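Side-chain contacts in protein FLUORESCENT IN BLUE LIGHT, chloroplastic (Arabidopsis thaliana, PDB 4YVO), which negatively regulates tetrapyrrole (including chlorophyll) biosynthesis in chloroplasts, probably by repressing HEMA1, and is represented here by its TPR domain: residues T61-R64 / K70-T73; L81-S84 / E90-K93; K86-E91 / K123-D128; S101-G106 / Q113-V118; S129-A134 / I159-T164. All blocks are in the same frame, centred on the assembly; numbering follows the deposited sequence.

How the interactions relate
The five contacts follow the stack of helices of a three-repeat TPR domain. Interaction 1 and interaction 2 both use helix 68-84, with centres about 16 Å apart. Interactions 2 and 3 are the nearest neighbours, with centres about 9 Å apart, and they share Glu90 and Glu91. Lys92 of interaction 2 also forms a salt bridge with Glu127 of interaction 3, NZ to OE1 2.8 Å. Interaction 4 is nested in the chain between the segments of interaction 3 and is the most buried of the five. Its Arg104 NH1 probably hydrogen-bonds Leu63 O of interaction 1. Val118 and His115 of interaction 4 pack on the start of helix 131-144, where interaction 5 begins.

Interaction 1: T61-R64 / K70-T73; sequences TFLR and KAYT
Phe62 and Lys70 make a CH-pi contact. Lys70 CB sits over the centre of one face of the Phe62 ring, 3.6 Å from the ring centroid and 7° off the ring normal. The lysine chain then runs on past the rim, with its CD 3.7 Å from Phe62 CE1, and its amino end leads away. Phe62 CG lies beside the backbone N, anti to the carbonyl carbon. This first torsion (chi1 -80°) carries the ring toward Lys70, and chi2 of -50° turns its face to the lysine CB.

The remaining contacts are apolar and centre on the Ala71 methyl. Phe62 CB meets Ala71 CB at 3.7 Å. In one of its two conformers, Leu63 CG touches the same methyl, 3.9 Å from Ala71 CB. No hydrogen bond joins the two segments. Replacing Phe62 with an alanine would probably open a gap beside Lys70 and leave its aliphatic chain without the ring beneath it.

The contact joins helix 48-64 to helix 68-84, the antiparallel pair of TPR 1, close to the turn between them. Phe62 also touches Glu74, and Leu63 touches Phe75, both further along helix 68-84. Helix 88-104 packs against the pair, with Ser101 touching both Leu63 and Ala71.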
# COMPACT_ATOMS: atom_id res chain seq x y z
N THR A 61 -6.37 -1.08 -12.50
CA THR A 61 -7.60 -1.36 -13.25
C THR A 61 -8.34 -2.56 -12.65
O THR A 61 -9.55 -2.51 -12.45
CB THR A 61 -7.30 -1.59 -14.74
OG1 THR A 61 -6.74 -0.39 -15.30
CG2 THR A 61 -8.58 -1.95 -15.49
N PHE A 62 -7.61 -3.63 -12.35
CA PHE A 62 -8.24 -4.78 -11.70
C PHE A 62 -8.90 -4.37 -10.38
O PHE A 62 -10.01 -4.80 -10.08
CB PHE A 62 -7.21 -5.89 -11.44
CG PHE A 62 -6.90 -6.74 -12.65
CD1 PHE A 62 -7.91 -7.29 -13.42
CD2 PHE A 62 -5.58 -6.98 -13.01
CE1 PHE A 62 -7.61 -8.08 -14.53
CE2 PHE A 62 -5.27 -7.76 -14.12
CZ PHE A 62 -6.29 -8.31 -14.87
N LEU A 63 -8.22 -3.53 -9.60
CA LEU A 63 -8.77 -3.03 -8.35
C LEU A 63 -10.06 -2.27 -8.57
O LEU A 63 -11.06 -2.51 -7.88
CB LEU A 63 -7.77 -2.12 -7.62
CG LEU A 63 -6.86 -2.72 -6.56
CD1 LEU A 63 -6.23 -1.59 -5.77
CD2 LEU A 63 -7.62 -3.66 -5.64
N ARG A 64 -10.05 -1.36 -9.54
CA ARG A 64 -11.23 -0.56 -9.86
C ARG A 64 -12.40 -1.45 -10.29
O ARG A 64 -13.56 -1.10 -10.09
CB ARG A 64 -10.93 0.45 -10.97
CG ARG A 64 -10.04 1.60 -10.56
CD ARG A 64 -10.15 2.75 -11.56
NE ARG A 64 -10.00 2.31 -12.94
CZ ARG A 64 -8.84 2.15 -13.56
NH1 ARG A 64 -7.71 2.40 -12.90
NH2 ARG A 64 -8.79 1.74 -14.82
N LYS A 70 -6.63 -10.78 -9.06
CA LYS A 70 -5.89 -10.42 -10.26
C LYS A 70 -5.01 -9.18 -10.02
O LYS A 70 -3.87 -9.12 -10.49
CB LYS A 70 -6.85 -10.20 -11.44
CG LYS A 70 -7.52 -11.48 -11.91
CD LYS A 70 -8.66 -11.21 -12.87
CE LYS A 70 -9.17 -12.50 -13.48
NZ LYS A 70 -8.05 -13.23 -14.12
N ALA A 71 -5.54 -8.21 -9.27
CA ALA A 71 -4.78 -7.01 -8.93
C ALA A 71 -3.53 -7.38 -8.13
O ALA A 71 -2.43 -6.89 -8.41
CB ALA A 71 -5.63 -6.04 -8.14
N TYR A 72 -3.70 -8.25 -7.15
CA TYR A 72 -2.58 -8.68 -6.32
C TYR A 72 -1.43 -9.22 -7.18
O TYR A 72 -0.27 -8.85 -6.98
CB TYR A 72 -3.04 -9.73 -5.30
CG TYR A 72 -1.96 -10.22 -4.37
CD1 TYR A 72 -1.06 -11.20 -4.77
CD2 TYR A 72 -1.86 -9.73 -3.07
CE1 TYR A 72 -0.08 -11.67 -3.92
CE2 TYR A 72 -0.88 -10.20 -2.21
CZ TYR A 72 0.00 -11.17 -2.64
OH TYR A 72 0.99 -11.65 -1.81
N THR A 73 -1.77 -10.08 -8.14
CA THR A 73 -0.76 -10.66 -9.02
C THR A 73 0.04 -9.58 -9.74
O THR A 73 1.27 -9.66 -9.82
CB THR A 73 -1.42 -11.58 -10.05
OG1 THR A 73 -2.12 -12.62 -9.37
CG2 THR A 73 -0.39 -12.20 -10.99

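Interaction 2: L81-S84 / E90-K93; sequences LAQS and EEKK
Gln83 and Glu91 are joined by a hydrogen bond from Gln83 NE2 to Glu91 OE2, 3.0 Å long and nearly straight at 167°. The acceptor lies in the amide plane of Gln83. The donor, however, meets the carboxylate from above its plane, 48° out of it. The amide and carboxylate planes stand almost perpendicular. Gln83 CG also comes within 3.4 Å of Glu91 OE2, so the glutamine touches the carboxylate with its chain as well as its amide.

Beside this bond, Ala82 presents its methyl to the backbone of the other helix. Ala82 CB is 3.6 Å from Glu91 N. The small side chain lets the backbones come close, with Ala82 CA and Glu91 CA 5.1 Å apart. Glu90 touches Ala82 only through its CB. Its carboxylate leads away to Lys93, whose NZ makes a salt bridge with Glu90 OE2 at 2.8 Å, on the syn side of the carboxylate.

A water forms the next layer. It donates to Glu91 OE1 at 2.6 Å and weakly to Ala82 O. Each carboxylate oxygen of Glu91 thus has its own partner. The glutamate reaches them as an extended chain, with CG opposite the backbone N (chi1 -172°).

The contact links helix 68-84 of TPR 1 to helix 88-104, most of which belongs to TPR 2. Met117 of helix 108-125 touches both Gln83 and Glu91. Glu90 also touches Leu52 and Leu56 of helix 48-64.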
# COMPACT_ATOMS: atom_id res chain seq x y z
N LEU A 81 9.77 -6.03 -9.47
CA LEU A 81 10.49 -5.24 -10.47
C LEU A 81 11.03 -3.94 -9.88
O LEU A 81 12.16 -3.54 -10.17
CB LEU A 81 9.59 -4.93 -11.67
CG LEU A 81 9.18 -6.12 -12.54
CD1 LEU A 81 8.28 -5.65 -13.66
CD2 LEU A 81 10.40 -6.84 -13.10
N ALA A 82 10.22 -3.28 -9.05
CA ALA A 82 10.64 -2.04 -8.42
C ALA A 82 11.83 -2.28 -7.49
O ALA A 82 12.74 -1.46 -7.41
CB ALA A 82 9.47 -1.41 -7.65
N GLN A 83 11.81 -3.41 -6.80
CA GLN A 83 12.93 -3.77 -5.94
C GLN A 83 14.18 -4.07 -6.77
O GLN A 83 15.28 -3.65 -6.41
CB GLN A 83 12.55 -4.95 -5.04
CG GLN A 83 11.58 -4.54 -3.94
CD GLN A 83 10.99 -5.71 -3.18
OE1 GLN A 83 11.13 -6.87 -3.59
NE2 GLN A 83 10.33 -5.42 -2.07
N SER A 84 14.01 -4.77 -7.88
CA SER A 84 15.13 -5.07 -8.77
C SER A 84 15.75 -3.80 -9.33
O SER A 84 16.98 -3.69 -9.46
CB SER A 84 14.68 -5.97 -9.92
OG SER A 84 15.73 -6.17 -10.85
N GLU A 90 8.42 3.76 -6.77
CA GLU A 90 7.52 2.83 -7.42
C GLU A 90 7.23 1.64 -6.51
O GLU A 90 6.13 1.07 -6.54
CB GLU A 90 8.08 2.36 -8.77
CG GLU A 90 8.23 3.49 -9.78
CD GLU A 90 6.96 4.30 -9.94
OE1 GLU A 90 5.98 3.76 -10.48
OE2 GLU A 90 6.95 5.47 -9.52
N GLU A 91 8.21 1.27 -5.69
CA GLU A 91 8.01 0.19 -4.73
C GLU A 91 6.86 0.51 -3.78
O GLU A 91 6.04 -0.36 -3.46
CB GLU A 91 9.29 -0.08 -3.93
CG GLU A 91 9.20 -1.31 -3.06
CD GLU A 91 10.45 -1.55 -2.24
OE1 GLU A 91 11.44 -0.79 -2.41
OE2 GLU A 91 10.45 -2.49 -1.41
N LYS A 92 6.79 1.76 -3.33
CA LYS A 92 5.70 2.19 -2.46
C LYS A 92 4.34 2.09 -3.15
O LYS A 92 3.35 1.74 -2.51
CB LYS A 92 5.97 3.60 -1.91
CG LYS A 92 7.11 3.61 -0.89
CD LYS A 92 7.16 4.88 -0.05
CE LYS A 92 7.33 6.12 -0.88
NZ LYS A 92 7.28 7.39 -0.06
N LYS A 93 4.29 2.40 -4.44
CA LYS A 93 3.03 2.30 -5.17
C LYS A 93 2.58 0.83 -5.26
O LYS A 93 1.39 0.52 -5.12
CB LYS A 93 3.16 2.90 -6.58
CG LYS A 93 3.49 4.39 -6.60
CD LYS A 93 3.56 4.92 -8.03
CE LYS A 93 4.13 6.33 -8.07
NZ LYS A 93 4.46 6.76 -9.46
O HOH W 1 13.14 -0.29 -4.32

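Interaction 3: K86-E91 / K123-D128; sequences KDPTEE and KRESED
Pro88 and Glu125 form the close part of this contact. Pro88 CB lies 3.7 Å from Glu125 CG, and Pro88 CG is 3.8 Å from Glu125 CD. The proline ring and the glutamate chain cross at about a right angle. Glu125 bends at its second torsion (chi2 -60°), which brings CG and CD against the CB-CG edge of the proline. Pro88 also touches Ile121 one turn back on helix 108-125. Asp87 is the N-cap of helix 88-104; its OD1 accepts from Glu90 N and fixes the helix start that carries Pro88 and Thr89.

The rest is loose and bridged by water. Thr89 OG1 and Glu127 OE1 stand 4.0 Å apart. One water spans them, 2.9 Å from Thr89 OG1 and donating to Glu127 OE1 at 2.8 Å. A second water donates to Glu91 OE1 and, in one conformer of Arg124, accepts a weak bond from its NH2.

The contact joins the start of helix 88-104 to the end of helix 108-125, far from the turn of this TPR 2 pair. The strongest partner of Glu127 is Lys92, whose amino group binds OE1. No direct hydrogen bond or salt bridge crosses between the segments, so a small apolar patch is flanked by polar groups joined through solvent.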
# COMPACT_ATOMS: atom_id res chain seq x y z
N LYS A 86 15.70 -0.91 -7.92
CA LYS A 86 16.02 0.00 -6.82
C LYS A 86 15.27 1.33 -6.96
O LYS A 86 15.84 2.41 -6.85
CB LYS A 86 17.53 0.20 -6.70
CG LYS A 86 18.26 -1.07 -6.33
CD LYS A 86 19.74 -0.80 -6.12
CE LYS A 86 20.37 -1.84 -5.20
NZ LYS A 86 21.73 -1.42 -4.76
N ASP A 87 13.96 1.22 -7.19
CA ASP A 87 13.10 2.39 -7.33
C ASP A 87 12.10 2.38 -6.18
O ASP A 87 10.99 1.85 -6.32
CB ASP A 87 12.37 2.34 -8.68
CG ASP A 87 11.65 3.64 -9.01
OD1 ASP A 87 11.22 4.36 -8.08
OD2 ASP A 87 11.51 3.94 -10.21
N PRO A 88 12.48 2.97 -5.05
CA PRO A 88 11.62 2.92 -3.86
C PRO A 88 10.30 3.68 -4.04
O PRO A 88 9.31 3.34 -3.39
CB PRO A 88 12.48 3.58 -2.77
CG PRO A 88 13.47 4.44 -3.54
CD PRO A 88 13.76 3.65 -4.78
N THR A 89 10.29 4.69 -4.89
CA THR A 89 9.06 5.44 -5.13
C THR A 89 8.01 4.52 -5.77
O THR A 89 6.84 4.50 -5.36
CB THR A 89 9.31 6.66 -6.03
OG1 THR A 89 10.28 7.51 -5.40
CG2 THR A 89 8.02 7.43 -6.24
N GLU A 90 8.42 3.76 -6.77
CA GLU A 90 7.52 2.83 -7.42
C GLU A 90 7.23 1.64 -6.51
O GLU A 90 6.13 1.07 -6.54
CB GLU A 90 8.08 2.36 -8.77
CG GLU A 90 8.23 3.49 -9.78
CD GLU A 90 6.96 4.30 -9.94
OE1 GLU A 90 5.98 3.76 -10.48
OE2 GLU A 90 6.95 5.47 -9.52
N GLU A 91 8.21 1.27 -5.69
CA GLU A 91 8.01 0.19 -4.73
C GLU A 91 6.86 0.51 -3.78
O GLU A 91 6.04 -0.36 -3.46
CB GLU A 91 9.29 -0.08 -3.93
CG GLU A 91 9.20 -1.31 -3.06
CD GLU A 91 10.45 -1.55 -2.24
OE1 GLU A 91 11.44 -0.79 -2.41
OE2 GLU A 91 10.45 -2.49 -1.41
N LYS A 123 10.59 6.18 5.52
CA LYS A 123 11.58 6.55 6.54
C LYS A 123 12.99 6.34 6.02
O LYS A 123 13.85 7.22 6.18
CB LYS A 123 11.36 5.77 7.83
CG LYS A 123 10.13 6.20 8.61
CD LYS A 123 10.02 5.41 9.90
CE LYS A 123 8.66 5.59 10.55
NZ LYS A 123 8.38 7.00 10.90
N ARG A 124 13.24 5.20 5.40
CA ARG A 124 14.58 4.90 4.88
C ARG A 124 15.02 5.91 3.83
O ARG A 124 16.19 6.30 3.79
CB ARG A 124 14.65 3.48 4.32
CG ARG A 124 14.64 2.39 5.38
CD ARG A 124 15.10 1.05 4.83
NE ARG A 124 14.28 0.61 3.70
CZ ARG A 124 13.19 -0.13 3.82
NH1 ARG A 124 12.78 -0.54 5.01
NH2 ARG A 124 12.51 -0.48 2.73
N GLU A 125 14.09 6.34 2.98
CA GLU A 125 14.42 7.23 1.88
C GLU A 125 14.22 8.70 2.20
O GLU A 125 14.52 9.55 1.37
CB GLU A 125 13.57 6.90 0.65
CG GLU A 125 13.73 5.49 0.16
CD GLU A 125 15.16 5.18 -0.22
OE1 GLU A 125 15.81 6.05 -0.84
OE2 GLU A 125 15.62 4.07 0.10
N SER A 126 13.69 8.98 3.38
CA SER A 126 13.30 10.35 3.75
C SER A 126 12.47 10.98 2.63
O SER A 126 12.77 12.09 2.17
CB SER A 126 14.52 11.20 4.09
OG SER A 126 15.26 10.60 5.14
N GLU A 127 11.45 10.26 2.20
CA GLU A 127 10.62 10.66 1.08
C GLU A 127 9.19 10.26 1.44
O GLU A 127 8.88 9.09 1.60
CB GLU A 127 11.11 9.96 -0.19
CG GLU A 127 10.49 10.50 -1.47
CD GLU A 127 9.10 9.96 -1.70
OE1 GLU A 127 8.95 8.72 -1.80
OE2 GLU A 127 8.15 10.77 -1.75
N ASP A 128 8.33 11.26 1.56
CA ASP A 128 7.06 11.12 2.27
C ASP A 128 5.81 10.76 1.47
O ASP A 128 4.73 10.66 2.06
CB ASP A 128 6.76 12.40 3.05
CG ASP A 128 6.53 13.62 2.14
OD1 ASP A 128 6.35 13.48 0.90
OD2 ASP A 128 6.54 14.73 2.67
O HOH W 2 11.03 7.09 -2.58
O HOH W 3 13.35 -0.16 -0.50

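Interaction 4: S101-G106 / Q113-V118; sequences SLQRQG and QYHSMV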
# COMPACT_ATOMS: atom_id res chain seq x y z
N SER A 101 -5.39 -4.44 -2.32
CA SER A 101 -5.89 -5.70 -2.86
C SER A 101 -6.23 -6.68 -1.74
O SER A 101 -7.24 -7.38 -1.79
CB SER A 101 -4.86 -6.34 -3.79
OG SER A 101 -4.61 -5.52 -4.91
N LEU A 102 -5.36 -6.73 -0.74
CA LEU A 102 -5.57 -7.62 0.40
C LEU A 102 -6.75 -7.17 1.26
O LEU A 102 -7.52 -8.01 1.74
CB LEU A 102 -4.29 -7.75 1.21
CG LEU A 102 -3.20 -8.55 0.48
CD1 LEU A 102 -1.85 -8.23 1.08
CD2 LEU A 102 -3.50 -10.04 0.53
N GLN A 103 -6.91 -5.86 1.45
CA GLN A 103 -8.09 -5.34 2.14
C GLN A 103 -9.38 -5.78 1.46
O GLN A 103 -10.33 -6.19 2.13
CB GLN A 103 -8.07 -3.82 2.22
CG GLN A 103 -7.11 -3.27 3.25
CD GLN A 103 -7.07 -1.76 3.20
OE1 GLN A 103 -6.23 -1.17 2.51
NE2 GLN A 103 -8.00 -1.12 3.90
N ARG A 104 -9.43 -5.68 0.13
CA ARG A 104 -10.62 -6.10 -0.61
C ARG A 104 -10.93 -7.58 -0.42
O ARG A 104 -12.08 -7.99 -0.52
CB ARG A 104 -10.45 -5.84 -2.11
CG ARG A 104 -10.17 -4.40 -2.48
CD ARG A 104 -11.41 -3.53 -2.42
NE ARG A 104 -11.11 -2.19 -2.90
CZ ARG A 104 -11.12 -1.84 -4.19
NH1 ARG A 104 -11.43 -2.73 -5.12
NH2 ARG A 104 -10.83 -0.60 -4.53
N GLN A 105 -9.89 -8.37 -0.15
CA GLN A 105 -10.05 -9.80 0.07
C GLN A 105 -10.33 -10.15 1.53
O GLN A 105 -10.50 -11.32 1.87
CB GLN A 105 -8.79 -10.55 -0.39
CG GLN A 105 -8.49 -10.43 -1.87
CD GLN A 105 -7.26 -11.22 -2.25
OE1 GLN A 105 -7.21 -12.43 -2.04
NE2 GLN A 105 -6.26 -10.54 -2.81
N GLY A 106 -10.37 -9.14 2.39
CA GLY A 106 -10.60 -9.37 3.81
C GLY A 106 -9.38 -9.94 4.52
O GLY A 106 -9.50 -10.53 5.60
N GLN A 113 0.95 -5.63 6.56
CA GLN A 113 2.35 -5.88 6.17
C GLN A 113 2.76 -4.98 5.01
O GLN A 113 3.83 -4.37 5.01
CB GLN A 113 2.56 -7.35 5.80
CG GLN A 113 3.92 -7.64 5.19
CD GLN A 113 4.04 -9.04 4.62
OE1 GLN A 113 3.18 -9.89 4.84
NE2 GLN A 113 5.12 -9.29 3.88
N TYR A 114 1.90 -4.88 4.00
CA TYR A 114 2.25 -4.11 2.81
C TYR A 114 2.09 -2.60 2.98
O TYR A 114 2.95 -1.83 2.55
CB TYR A 114 1.54 -4.65 1.56
CG TYR A 114 2.19 -5.95 1.13
CD1 TYR A 114 3.43 -5.94 0.51
CD2 TYR A 114 1.60 -7.17 1.40
CE1 TYR A 114 4.06 -7.12 0.14
CE2 TYR A 114 2.22 -8.36 1.03
CZ TYR A 114 3.45 -8.32 0.40
OH TYR A 114 4.08 -9.49 0.03
N HIS A 115 1.01 -2.16 3.63
CA HIS A 115 0.92 -0.73 3.93
C HIS A 115 2.07 -0.28 4.83
O HIS A 115 2.55 0.85 4.72
CB HIS A 115 -0.42 -0.38 4.58
CG HIS A 115 -1.59 -0.54 3.66
ND1 HIS A 115 -1.72 0.14 2.47
CD2 HIS A 115 -2.72 -1.31 3.77
CE1 HIS A 115 -2.85 -0.19 1.89
NE2 HIS A 115 -3.47 -1.06 2.64
N SER A 116 2.52 -1.17 5.71
CA SER A 116 3.64 -0.84 6.59
C SER A 116 4.92 -0.63 5.80
O SER A 116 5.77 0.16 6.21
CB SER A 116 3.84 -1.90 7.67
OG SER A 116 2.73 -1.90 8.56
N MET A 117 5.05 -1.31 4.67
CA MET A 117 6.21 -1.11 3.80
C MET A 117 6.26 0.31 3.27
O MET A 117 7.34 0.88 3.12
CB MET A 117 6.21 -2.07 2.62
CG MET A 117 6.57 -3.48 2.94
SD MET A 117 6.56 -4.42 1.42
CE MET A 117 7.72 -3.49 0.43
N VAL A 118 5.10 0.88 2.96
CA VAL A 118 5.05 2.26 2.51
C VAL A 118 5.70 3.16 3.57
O VAL A 118 6.54 4.00 3.25
CB VAL A 118 3.60 2.74 2.23
CG1 VAL A 118 3.60 4.21 1.85
CG2 VAL A 118 2.96 1.90 1.14
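Gln103 and His115 meet because both side chains leave their helices beside the backbone N, anti to the carbonyl carbon (chi1 -76° and -67°). Gln103 then runs on extended, and its amide oxygen reaches His115 NE2. His115 NE2 donates to Gln103 OE1 at 2.8 Å. The bond is bent, with an N-H...O angle of 142°. The donor lies above the carbonyl plane, and the acceptor is tilted out of the ring plane. Amide and ring stand nearly perpendicular, and the two side chains cross at about a right angle.

Leu102 and Tyr114 make the apolar half of the contact. Leu102 CD1 approaches the ring obliquely and is 3.6 Å from Tyr114 CD2. The next ring atom, Tyr114 CE2, is 4.1 Å from the same methyl. The backbones are well apart here, with 8.9 Å between Leu102 CA and Tyr114 CA, so side chains span the gap.

The segments belong to helix 88-104 and helix 108-125, the antiparallel pair of TPR 2. Ala137 of helix 131-144 touches both Gln103 and His115, and Ala111 touches both Leu102 and Gln103. The hydrogen bond gives the buried His115 a polar partner at NE2. It requires a proton on that nitrogen and should limit rotation of the imidazole.

Interaction 5: S129-A134 / I159-T164; sequences SGITEA and IARLET
Thr132 and Arg161 face each other where the start of helix 131-144 meets the end of helix 148-162, with their CA atoms 6.4 Å apart. The pair is the helix-turn-helix hairpin of a tetratricopeptide repeat, TPR 3, and this contact lies at its open end.

Arg161 NE donates to Thr132 OG1 at 2.8 Å, a bent bond with an N-H...O angle of 131°. The hydroxyl oxygen lies at the edge of the guanidinium, near its plane. Arg161 gets there with its chain extended from CG to NE, crossing to the threonine. In one of its two conformers, Ile131 covers one face of the same group. Its CD1 then stands over the centre, 3.4 Å from Arg161 CZ, and its CG1 is 3.4 Å from Arg161 NE. This conformer places CG1 in the crowded position between backbone N and carbonyl carbon (chi1 73°), which brings that branch over the arginine. A leucine in place of Arg161 would probably leave Thr132 OG1 without this donor and Ile131 without the flat group it covers.

The other branch of Thr132 makes an apolar contact, CG2 to Leu162 CD2 at 3.6 Å. Ile131 also packs on Leu119 and Ser122 of helix 108-125. Arg161 O, near the end of helix 148-162, accepts from both Thr164 N and Thr164 OG1. A water accepts from Arg161 NH2 at 2.9 Å and, weakly, from Thr132 N.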
# COMPACT_ATOMS: atom_id res chain seq x y z
N SER A 129 5.95 10.57 0.15
CA SER A 129 4.81 10.22 -0.69
C SER A 129 4.03 9.04 -0.11
O SER A 129 4.62 8.01 0.21
CB SER A 129 5.23 9.93 -2.15
OG SER A 129 6.10 8.82 -2.29
N GLY A 130 2.72 9.22 0.07
CA GLY A 130 1.84 8.11 0.40
C GLY A 130 1.70 7.74 1.87
O GLY A 130 0.90 6.87 2.21
N ILE A 131 2.46 8.37 2.75
CA ILE A 131 2.33 7.92 4.13
C ILE A 131 1.00 8.27 4.76
O ILE A 131 0.49 7.44 5.51
CB ILE A 131 3.51 8.23 5.06
CG1 ILE A 131 3.58 9.71 5.44
CG2 ILE A 131 4.79 7.76 4.45
CD1 ILE A 131 4.49 9.92 6.65
N THR A 132 0.40 9.41 4.42
CA THR A 132 -0.91 9.74 4.98
C THR A 132 -1.94 8.65 4.67
O THR A 132 -2.65 8.16 5.56
CB THR A 132 -1.42 11.09 4.45
OG1 THR A 132 -0.40 12.07 4.66
CG2 THR A 132 -2.70 11.51 5.18
N GLU A 133 -2.02 8.27 3.40
CA GLU A 133 -2.95 7.23 2.99
C GLU A 133 -2.66 5.91 3.69
O GLU A 133 -3.58 5.18 4.08
CB GLU A 133 -2.87 7.03 1.48
CG GLU A 133 -3.89 6.07 0.96
CD GLU A 133 -3.89 5.97 -0.55
OE1 GLU A 133 -3.23 6.81 -1.21
OE2 GLU A 133 -4.55 5.05 -1.07
N ALA A 134 -1.38 5.59 3.87
CA ALA A 134 -1.01 4.35 4.55
C ALA A 134 -1.47 4.33 6.00
O ALA A 134 -1.95 3.30 6.49
CB ALA A 134 0.49 4.11 4.45
N ILE A 159 -5.41 11.58 10.95
CA ILE A 159 -6.14 12.85 11.04
C ILE A 159 -5.19 14.03 11.29
O ILE A 159 -5.34 15.09 10.66
CB ILE A 159 -7.24 12.81 12.13
CG1 ILE A 159 -8.28 11.73 11.81
CG2 ILE A 159 -7.90 14.18 12.29
CD1 ILE A 159 -9.05 11.94 10.51
N ALA A 160 -4.22 13.84 12.18
CA ALA A 160 -3.26 14.90 12.49
C ALA A 160 -2.52 15.31 11.22
O ALA A 160 -2.26 16.49 10.98
CB ALA A 160 -2.27 14.43 13.56
N ARG A 161 -2.19 14.32 10.40
CA ARG A 161 -1.49 14.60 9.17
C ARG A 161 -2.40 15.29 8.14
O ARG A 161 -1.98 16.26 7.50
CB ARG A 161 -0.87 13.31 8.62
CG ARG A 161 0.14 13.54 7.55
CD ARG A 161 1.03 12.32 7.38
NE ARG A 161 1.87 12.50 6.21
CZ ARG A 161 3.09 13.01 6.24
NH1 ARG A 161 3.65 13.38 7.40
NH2 ARG A 161 3.77 13.13 5.10
N LEU A 162 -3.64 14.81 8.00
CA LEU A 162 -4.62 15.47 7.12
C LEU A 162 -4.84 16.94 7.49
O LEU A 162 -5.08 17.78 6.62
CB LEU A 162 -5.97 14.75 7.16
CG LEU A 162 -6.05 13.38 6.49
CD1 LEU A 162 -7.44 12.80 6.71
CD2 LEU A 162 -5.75 13.48 4.99
N GLU A 163 -4.76 17.24 8.77
CA GLU A 163 -4.94 18.62 9.24
C GLU A 163 -3.82 19.56 8.78
O GLU A 163 -3.98 20.79 8.84
CB GLU A 163 -5.10 18.65 10.76
CG GLU A 163 -6.45 18.11 11.19
CD GLU A 163 -6.59 17.89 12.67
OE1 GLU A 163 -5.55 17.89 13.38
OE2 GLU A 163 -7.73 17.73 13.15
N THR A 164 -2.71 18.98 8.32
CA THR A 164 -1.58 19.75 7.82
C THR A 164 -1.53 19.78 6.28
O THR A 164 -0.57 20.29 5.70
CB THR A 164 -0.21 19.23 8.37
OG1 THR A 164 0.08 17.93 7.85
CG2 THR A 164 -0.19 19.19 9.91
O HOH W 4 2.26 11.77 3.04